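Local coordinates for methyltransferase FkbM (Methylobacillus flagellatus KT, PDB 2PY6), which probably acts as a methyltransferase of the FkbM family, transferring a methyl group to its substrate, at residues A[347-352]-A[378-383]; A[231-235]-A[340-344]; A[215-221]-A[403-409]. Residues are numbered along the deposited sequence.

Overall arrangement
All three contacts involve one seven-stranded sheet with the strand order 3-2-1-4-5-7-6 and an antiparallel seventh strand, the hallmark of class I methyltransferases. Contact 2 joins the parallel central strands 229-233 and 338-341. Contact 1 pairs helices 347-352 and 375-386 on one face of the sheet; its centre lies about 13 Å from that of contact 2. Contact 3, centred about 13 Å from contact 2 and 16 Å from contact 1, sets loop 215-221 against the other face of strand 404-408, whose Phe408 meets Ile383 of contact 1. Along the chain, contact 2 closes before contact 1 opens, and contact 3 encloses both, so the C-terminal strand returns to the loop before strand 229-233.

Contact 1. Residues A[347-352]-A[378-383]; sequences ELSALK and DLTNYI
Helices 347-352 and 378-383, the latter part of helix 375-386, run side by side with their N-to-C directions 15° apart (signed crossing -15°) and their axes 9.9 Å apart at closest approach. Both have regular helical backbones; the nearest CA pairs are Leu348-Leu379 (5.9 Å) and Leu351-Ile383 (7.6 Å). Glu347 opens the first helix: its C atom lies 3.7 Å from Leu379 CD2, while its carboxylate hydrogen-bonds back to the amide of Ile343. Leu348 (t, p) sends CD1 to 3.3 Å from Tyr382 CB, and its N sits 3.5 Å from Leu379 CD2. Leu351 (m, t) points at the partner helix, its CD1 being 3.8 Å from both Leu379 CD2 and Ile383 CD1. Lys352 is extended beyond its m chi1, and its CG stands over the face of the Tyr382 ring (chi1 t), 3.9 Å from the centroid and 26° off the normal, a CH-pi contact. Leu351 and Leu379 both also touch Ile367 of strand 364-368, as neighbouring helices on one face of a Rossmann-like sheet do. No hydrogen bond links the two segments, so the 400 Å² they bury rests on apolar and CH-pi contacts.

Contact 2. Residues A[231-235]-A[340-344]; sequences VDCGA and KMDIE
Two extended strand ends, 231-233 and 340-341, run parallel in register, Asp232 opposite Lys340 (CA-CA 5.3 Å) and Cys233 opposite Met341 (CA-CA 4.8 Å). They are the adjacent first and fourth strands of a class I methyltransferase sheet. Lys340 N donates to Val231 O, Cys233 N to Lys340 O and Asp342 N to Cys233 O, each at 3.0 Å. Gly234 then turns off at phi/psi 85/58; an ideal CB there would clash with Asp342 O at 2.0 Å. Its place after the first strand matches the glycine-rich loop that binds S-adenosylmethionine in relatives.

Among the side chains, Cys233 (t) and selenomethionine Met341 share one face, SG lying 4.2 Å from Met341 CG and 3.8 Å from Ile343 CG2. On the other, Lys340 (t, m, t, t) curls over the turn so that NZ forms a salt bridge with Asp232 OD1 and a hydrogen bond to Gly234 O, both 2.8 Å. One water bridges the loops, donating to Gly234 O at 2.8 Å and Asp342 O at 2.7 Å.

Contact 3. Residues A[215-221]-A[403-409]; sequences LYFRSGL and DTCLYFY
Tyr216, a non-glycine residue, adopts a positive phi (phi/psi 76/-47) at the centre of a classic gamma turn, closed by a weak hydrogen bond from Phe217 N to Leu215 O at 3.0 Å. The turn presents Tyr216 N to the other segment, where it donates to Tyr407 OH (3.1 Å, angle 152°), the one hydrogen bond between 215-221 and 403-409. Leu215 (t, p) brings CD1 to 3.9 Å from Cys405 CB and CD2 to 3.8 Å from Asp403 OD1. The CA-to-CB bond of Tyr216 points away; with chi1 m the ring places its CE1 3.8 Å from Cys405 SG, and the sulfur meets the ring edge, 4.9 Å from the centroid and 74° off the normal.

Strand 404-408 is extended and alternates its side chains, Cys405 and Tyr407 toward the loop, Thr404 and Leu406 away. It is the antiparallel seventh strand of the class I methyltransferase sheet, inserted between strands 364-368 and 392-396.

Ser219 (p) lays CB over the Tyr407 ring face, 3.8 Å from the centroid and 25° off the normal, a CH-pi contact, while its OG accepts from Leu221 N at 3.1 Å in an ST turn. Gly220 between them takes phi/psi 85/7. Leu221 (m, t) sets CD1 4.1 Å from Tyr407 CD2 and CB 4.2 Å from CE1 of the C-terminal Tyr409. The loop also meets a second subunit: Arg218 forms salt bridges with Asp123 and Glu203 of that subunit, and Leu17 of the same neighbour packs on Leu221 and Tyr409.

Contact 1. Residues A[347-352]-A[378-383]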
# COMPACT_ATOMS: atom_id res chain seq x y z
N GLU A 347 -34.40 -6.35 -16.91
CA GLU A 347 -34.47 -4.95 -17.39
C GLU A 347 -35.65 -4.74 -18.30
O GLU A 347 -36.12 -3.63 -18.44
CB GLU A 347 -33.14 -4.48 -17.99
CG GLU A 347 -32.10 -4.20 -16.87
CD GLU A 347 -30.84 -3.59 -17.33
OE1 GLU A 347 -30.67 -3.50 -18.55
OE2 GLU A 347 -30.02 -3.22 -16.47
N LEU A 348 -36.15 -5.81 -18.90
CA LEU A 348 -37.35 -5.72 -19.72
C LEU A 348 -38.55 -5.46 -18.81
O LEU A 348 -39.33 -4.59 -19.12
CB LEU A 348 -37.56 -6.98 -20.55
CG LEU A 348 -38.74 -6.94 -21.54
CD1 LEU A 348 -38.58 -5.84 -22.56
CD2 LEU A 348 -38.94 -8.31 -22.26
N SER A 349 -38.68 -6.19 -17.69
CA SER A 349 -39.78 -5.93 -16.75
C SER A 349 -39.71 -4.53 -16.14
O SER A 349 -40.74 -3.85 -15.93
CB SER A 349 -39.82 -6.96 -15.62
OG SER A 349 -40.32 -8.21 -16.08
N ALA A 350 -38.50 -4.08 -15.87
CA ALA A 350 -38.30 -2.77 -15.31
C ALA A 350 -38.70 -1.67 -16.25
O ALA A 350 -39.26 -0.70 -15.81
CB ALA A 350 -36.88 -2.64 -14.87
N LEU A 351 -38.41 -1.82 -17.54
CA LEU A 351 -38.80 -0.87 -18.55
C LEU A 351 -40.31 -0.83 -18.76
O LEU A 351 -40.88 0.24 -18.99
CB LEU A 351 -38.10 -1.18 -19.88
CG LEU A 351 -36.60 -0.87 -19.98
CD1 LEU A 351 -35.99 -1.57 -21.19
CD2 LEU A 351 -36.35 0.58 -20.04
N LYS A 352 -40.96 -1.98 -18.66
CA LYS A 352 -42.41 -2.04 -18.80
C LYS A 352 -43.05 -1.32 -17.63
O LYS A 352 -44.08 -0.71 -17.79
CB LYS A 352 -42.91 -3.49 -18.82
CG LYS A 352 -42.46 -4.26 -20.05
CD LYS A 352 -42.85 -5.69 -19.92
CE LYS A 352 -42.72 -6.36 -21.26
NZ LYS A 352 -43.08 -7.77 -21.17
N ASP A 378 -33.80 -7.40 -27.33
CA ASP A 378 -35.05 -7.35 -26.55
C ASP A 378 -35.41 -6.02 -25.92
O ASP A 378 -36.55 -5.60 -25.99
CB ASP A 378 -35.00 -8.42 -25.46
CG ASP A 378 -35.06 -9.84 -26.03
OD1 ASP A 378 -35.22 -10.02 -27.27
OD2 ASP A 378 -34.96 -10.80 -25.24
N LEU A 379 -34.44 -5.36 -25.31
CA LEU A 379 -34.67 -4.08 -24.69
C LEU A 379 -34.94 -3.01 -25.74
O LEU A 379 -35.86 -2.23 -25.57
CB LEU A 379 -33.47 -3.69 -23.81
CG LEU A 379 -33.07 -4.68 -22.70
CD1 LEU A 379 -31.83 -4.21 -22.01
CD2 LEU A 379 -34.16 -4.87 -21.66
N THR A 380 -34.16 -2.98 -26.82
CA THR A 380 -34.34 -2.01 -27.90
C THR A 380 -35.73 -2.18 -28.54
O THR A 380 -36.46 -1.19 -28.73
CB THR A 380 -33.25 -2.16 -28.98
OG1 THR A 380 -31.95 -1.94 -28.42
CG2 THR A 380 -33.43 -1.16 -30.07
N ASN A 381 -36.08 -3.43 -28.84
CA ASN A 381 -37.36 -3.71 -29.46
C ASN A 381 -38.51 -3.25 -28.58
O ASN A 381 -39.50 -2.74 -29.08
CB ASN A 381 -37.51 -5.22 -29.76
CG ASN A 381 -36.67 -5.68 -30.96
OD1 ASN A 381 -36.23 -4.88 -31.78
ND2 ASN A 381 -36.48 -7.01 -31.08
N TYR A 382 -38.37 -3.46 -27.26
CA TYR A 382 -39.42 -3.04 -26.35
C TYR A 382 -39.57 -1.51 -26.32
O TYR A 382 -40.69 -0.99 -26.43
CB TYR A 382 -39.26 -3.60 -24.91
CG TYR A 382 -40.39 -3.05 -24.07
CD1 TYR A 382 -41.70 -3.50 -24.26
CD2 TYR A 382 -40.18 -1.98 -23.20
CE1 TYR A 382 -42.78 -2.94 -23.58
CE2 TYR A 382 -41.25 -1.43 -22.47
CZ TYR A 382 -42.55 -1.89 -22.69
OH TYR A 382 -43.60 -1.33 -21.98
N ILE A 383 -38.47 -0.81 -26.12
CA ILE A 383 -38.49 0.64 -26.03
C ILE A 383 -39.07 1.28 -27.28
O ILE A 383 -39.85 2.21 -27.16
CB ILE A 383 -37.06 1.21 -25.72
CG1 ILE A 383 -36.73 0.91 -24.28
CG2 ILE A 383 -37.01 2.71 -25.96
CD1 ILE A 383 -35.23 0.95 -23.93

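Contact 2. Residues A[231-235]-A[340-344]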
# COMPACT_ATOMS: atom_id res chain seq x y z
N VAL A 231 -34.01 9.15 -12.86
CA VAL A 231 -34.36 7.90 -12.20
C VAL A 231 -33.05 7.10 -12.27
O VAL A 231 -32.53 6.75 -13.35
CB VAL A 231 -35.53 7.15 -12.89
CG1 VAL A 231 -35.82 5.82 -12.20
CG2 VAL A 231 -36.78 8.02 -12.92
N ASP A 232 -32.48 6.88 -11.09
CA ASP A 232 -31.23 6.11 -10.94
C ASP A 232 -31.67 4.70 -10.51
O ASP A 232 -31.78 4.38 -9.33
CB ASP A 232 -30.35 6.82 -9.93
CG ASP A 232 -29.06 6.10 -9.66
OD1 ASP A 232 -28.83 5.02 -10.23
OD2 ASP A 232 -28.29 6.65 -8.85
N CYS A 233 -31.90 3.87 -11.52
CA CYS A 233 -32.42 2.54 -11.32
C CYS A 233 -31.23 1.57 -11.20
O CYS A 233 -30.48 1.37 -12.16
CB CYS A 233 -33.38 2.22 -12.49
SG CYS A 233 -34.30 0.75 -12.30
N GLY A 234 -31.09 1.00 -10.00
CA GLY A 234 -29.95 0.16 -9.60
C GLY A 234 -28.87 1.13 -9.11
O GLY A 234 -27.77 1.17 -9.65
N ALA A 235 -29.21 1.93 -8.10
CA ALA A 235 -28.32 3.01 -7.60
C ALA A 235 -27.03 2.55 -6.91
O ALA A 235 -26.11 3.35 -6.81
CB ALA A 235 -29.07 3.99 -6.74
N LYS A 340 -31.45 6.10 -16.06
CA LYS A 340 -30.25 5.28 -16.05
C LYS A 340 -30.72 3.96 -15.48
O LYS A 340 -31.48 3.95 -14.49
CB LYS A 340 -29.17 5.90 -15.17
CG LYS A 340 -27.97 4.92 -14.82
CD LYS A 340 -28.27 4.15 -13.53
CE LYS A 340 -27.24 3.26 -13.10
NZ LYS A 340 -27.36 3.10 -11.66
N MSE A 341 -30.29 2.85 -16.08
CA MSE A 341 -30.71 1.52 -15.64
C MSE A 341 -29.57 0.52 -15.71
O MSE A 341 -28.98 0.28 -16.79
CB MSE A 341 -31.87 1.02 -16.48
CG MSE A 341 -32.53 -0.25 -15.92
SE MSE A 341 -33.99 -0.93 -16.93
CE MSE A 341 -35.23 0.30 -16.46
N ASP A 342 -29.27 -0.07 -14.55
CA ASP A 342 -28.33 -1.17 -14.44
C ASP A 342 -28.77 -2.00 -13.24
O ASP A 342 -28.37 -1.72 -12.11
CB ASP A 342 -26.92 -0.67 -14.20
CG ASP A 342 -25.90 -1.80 -14.15
OD1 ASP A 342 -26.20 -2.97 -14.50
OD2 ASP A 342 -24.78 -1.50 -13.74
N ILE A 343 -29.57 -3.05 -13.49
CA ILE A 343 -30.12 -3.87 -12.40
C ILE A 343 -29.84 -5.36 -12.52
O ILE A 343 -29.51 -5.85 -13.60
CB ILE A 343 -31.66 -3.59 -12.24
CG1 ILE A 343 -32.47 -3.98 -13.48
CG2 ILE A 343 -31.85 -2.08 -11.98
CD1 ILE A 343 -33.99 -4.03 -13.27
N GLU A 344 -29.92 -6.07 -11.40
CA GLU A 344 -29.70 -7.54 -11.42
C GLU A 344 -30.89 -8.32 -12.05
O GLU A 344 -30.71 -9.33 -12.76
CB GLU A 344 -29.38 -8.09 -10.01
O HOH W 1 -26.28 -1.06 -10.49
O HOH W 2 -24.72 3.61 -9.72

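Contact 3. Residues A[215-221]-A[403-409]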
# COMPACT_ATOMS: atom_id res chain seq x y z
N LEU A 215 -19.15 6.23 -18.36
CA LEU A 215 -20.42 5.53 -18.44
C LEU A 215 -21.56 6.47 -18.07
O LEU A 215 -21.46 7.14 -17.08
CB LEU A 215 -20.39 4.32 -17.49
CG LEU A 215 -21.56 3.33 -17.40
CD1 LEU A 215 -21.85 2.57 -18.69
CD2 LEU A 215 -21.20 2.36 -16.30
N TYR A 216 -22.58 6.52 -18.92
CA TYR A 216 -23.85 7.26 -18.79
C TYR A 216 -23.80 8.74 -19.04
O TYR A 216 -24.66 9.26 -19.73
CB TYR A 216 -24.55 7.07 -17.42
CG TYR A 216 -24.63 5.65 -16.93
CD1 TYR A 216 -25.20 4.64 -17.71
CD2 TYR A 216 -24.20 5.32 -15.66
CE1 TYR A 216 -25.30 3.33 -17.23
CE2 TYR A 216 -24.26 4.00 -15.19
CZ TYR A 216 -24.81 3.02 -15.96
OH TYR A 216 -24.86 1.72 -15.46
N PHE A 217 -22.80 9.42 -18.44
CA PHE A 217 -22.72 10.87 -18.40
C PHE A 217 -21.77 11.51 -19.40
O PHE A 217 -21.94 12.68 -19.70
CB PHE A 217 -22.38 11.30 -16.97
CG PHE A 217 -23.41 10.85 -15.96
CD1 PHE A 217 -24.68 11.45 -15.93
CD2 PHE A 217 -23.15 9.81 -15.10
CE1 PHE A 217 -25.67 11.02 -15.04
CE2 PHE A 217 -24.13 9.36 -14.20
CZ PHE A 217 -25.39 9.98 -14.17
N ARG A 218 -20.79 10.72 -19.90
CA ARG A 218 -19.78 11.17 -20.86
C ARG A 218 -19.71 10.29 -22.06
O ARG A 218 -18.63 10.14 -22.60
CB ARG A 218 -18.39 11.34 -20.16
CG ARG A 218 -18.63 12.19 -18.95
CD ARG A 218 -17.57 12.81 -18.14
NE ARG A 218 -17.01 11.91 -17.21
CZ ARG A 218 -16.31 12.23 -16.13
NH1 ARG A 218 -16.05 13.47 -15.75
NH2 ARG A 218 -15.86 11.24 -15.39
N SER A 219 -20.86 9.81 -22.57
CA SER A 219 -20.90 8.88 -23.71
C SER A 219 -20.59 9.47 -25.09
O SER A 219 -20.35 8.72 -26.04
CB SER A 219 -22.27 8.22 -23.82
OG SER A 219 -23.28 9.11 -24.28
N GLY A 220 -20.63 10.80 -25.20
CA GLY A 220 -20.51 11.46 -26.47
C GLY A 220 -21.86 11.56 -27.21
O GLY A 220 -21.90 12.01 -28.35
N LEU A 221 -22.96 11.19 -26.56
CA LEU A 221 -24.26 11.15 -27.24
C LEU A 221 -25.38 11.95 -26.61
O LEU A 221 -26.30 12.37 -27.33
CB LEU A 221 -24.74 9.67 -27.37
CG LEU A 221 -23.92 8.75 -28.27
CD1 LEU A 221 -24.31 7.29 -28.07
CD2 LEU A 221 -24.01 9.17 -29.71
N ASP A 403 -20.55 -3.48 -18.84
CA ASP A 403 -20.96 -2.14 -19.15
C ASP A 403 -20.99 -1.71 -20.60
O ASP A 403 -20.58 -0.61 -20.95
CB ASP A 403 -20.24 -1.12 -18.24
CG ASP A 403 -20.53 -1.36 -16.74
OD1 ASP A 403 -21.74 -1.38 -16.33
OD2 ASP A 403 -19.54 -1.48 -16.00
N THR A 404 -21.53 -2.60 -21.41
CA THR A 404 -21.97 -2.27 -22.73
C THR A 404 -23.31 -1.58 -22.39
O THR A 404 -24.08 -2.11 -21.62
CB THR A 404 -22.19 -3.54 -23.57
OG1 THR A 404 -20.95 -4.25 -23.67
CG2 THR A 404 -22.67 -3.19 -24.94
N CYS A 405 -23.53 -0.38 -22.91
CA CYS A 405 -24.69 0.39 -22.57
C CYS A 405 -25.38 0.98 -23.79
O CYS A 405 -24.74 1.57 -24.63
CB CYS A 405 -24.22 1.55 -21.68
SG CYS A 405 -25.54 2.52 -20.95
N LEU A 406 -26.70 0.84 -23.85
CA LEU A 406 -27.52 1.43 -24.91
C LEU A 406 -27.90 2.82 -24.49
O LEU A 406 -28.16 3.05 -23.32
CB LEU A 406 -28.82 0.66 -25.09
CG LEU A 406 -28.75 -0.67 -25.82
CD1 LEU A 406 -29.81 -1.65 -25.39
CD2 LEU A 406 -28.77 -0.40 -27.34
N TYR A 407 -27.90 3.75 -25.45
CA TYR A 407 -28.36 5.11 -25.24
C TYR A 407 -29.51 5.40 -26.18
O TYR A 407 -29.46 5.02 -27.34
CB TYR A 407 -27.24 6.10 -25.49
CG TYR A 407 -26.11 5.92 -24.52
CD1 TYR A 407 -26.12 6.59 -23.30
CD2 TYR A 407 -25.06 5.05 -24.78
CE1 TYR A 407 -25.11 6.42 -22.40
CE2 TYR A 407 -24.04 4.88 -23.86
CZ TYR A 407 -24.08 5.55 -22.67
OH TYR A 407 -23.06 5.45 -21.75
N PHE A 408 -30.55 6.02 -25.64
CA PHE A 408 -31.73 6.41 -26.39
C PHE A 408 -31.93 7.89 -26.10
O PHE A 408 -31.98 8.31 -24.92
CB PHE A 408 -32.97 5.66 -25.92
CG PHE A 408 -32.91 4.18 -26.15
CD1 PHE A 408 -32.29 3.35 -25.23
CD2 PHE A 408 -33.55 3.62 -27.24
CE1 PHE A 408 -32.27 1.97 -25.42
CE2 PHE A 408 -33.51 2.24 -27.45
CZ PHE A 408 -32.86 1.43 -26.54
N TYR A 409 -32.09 8.67 -27.15
CA TYR A 409 -32.28 10.09 -26.99
C TYR A 409 -33.05 10.64 -28.18
O TYR A 409 -33.59 9.90 -29.05
CB TYR A 409 -30.89 10.77 -26.89
CG TYR A 409 -30.01 10.48 -28.08
CD1 TYR A 409 -29.22 9.33 -28.13
CD2 TYR A 409 -29.98 11.33 -29.16
CE1 TYR A 409 -28.44 9.05 -29.23
CE2 TYR A 409 -29.17 11.05 -30.28
CZ TYR A 409 -28.41 9.93 -30.29
OH TYR A 409 -27.62 9.66 -31.39
OXT TYR A 409 -33.08 11.87 -28.29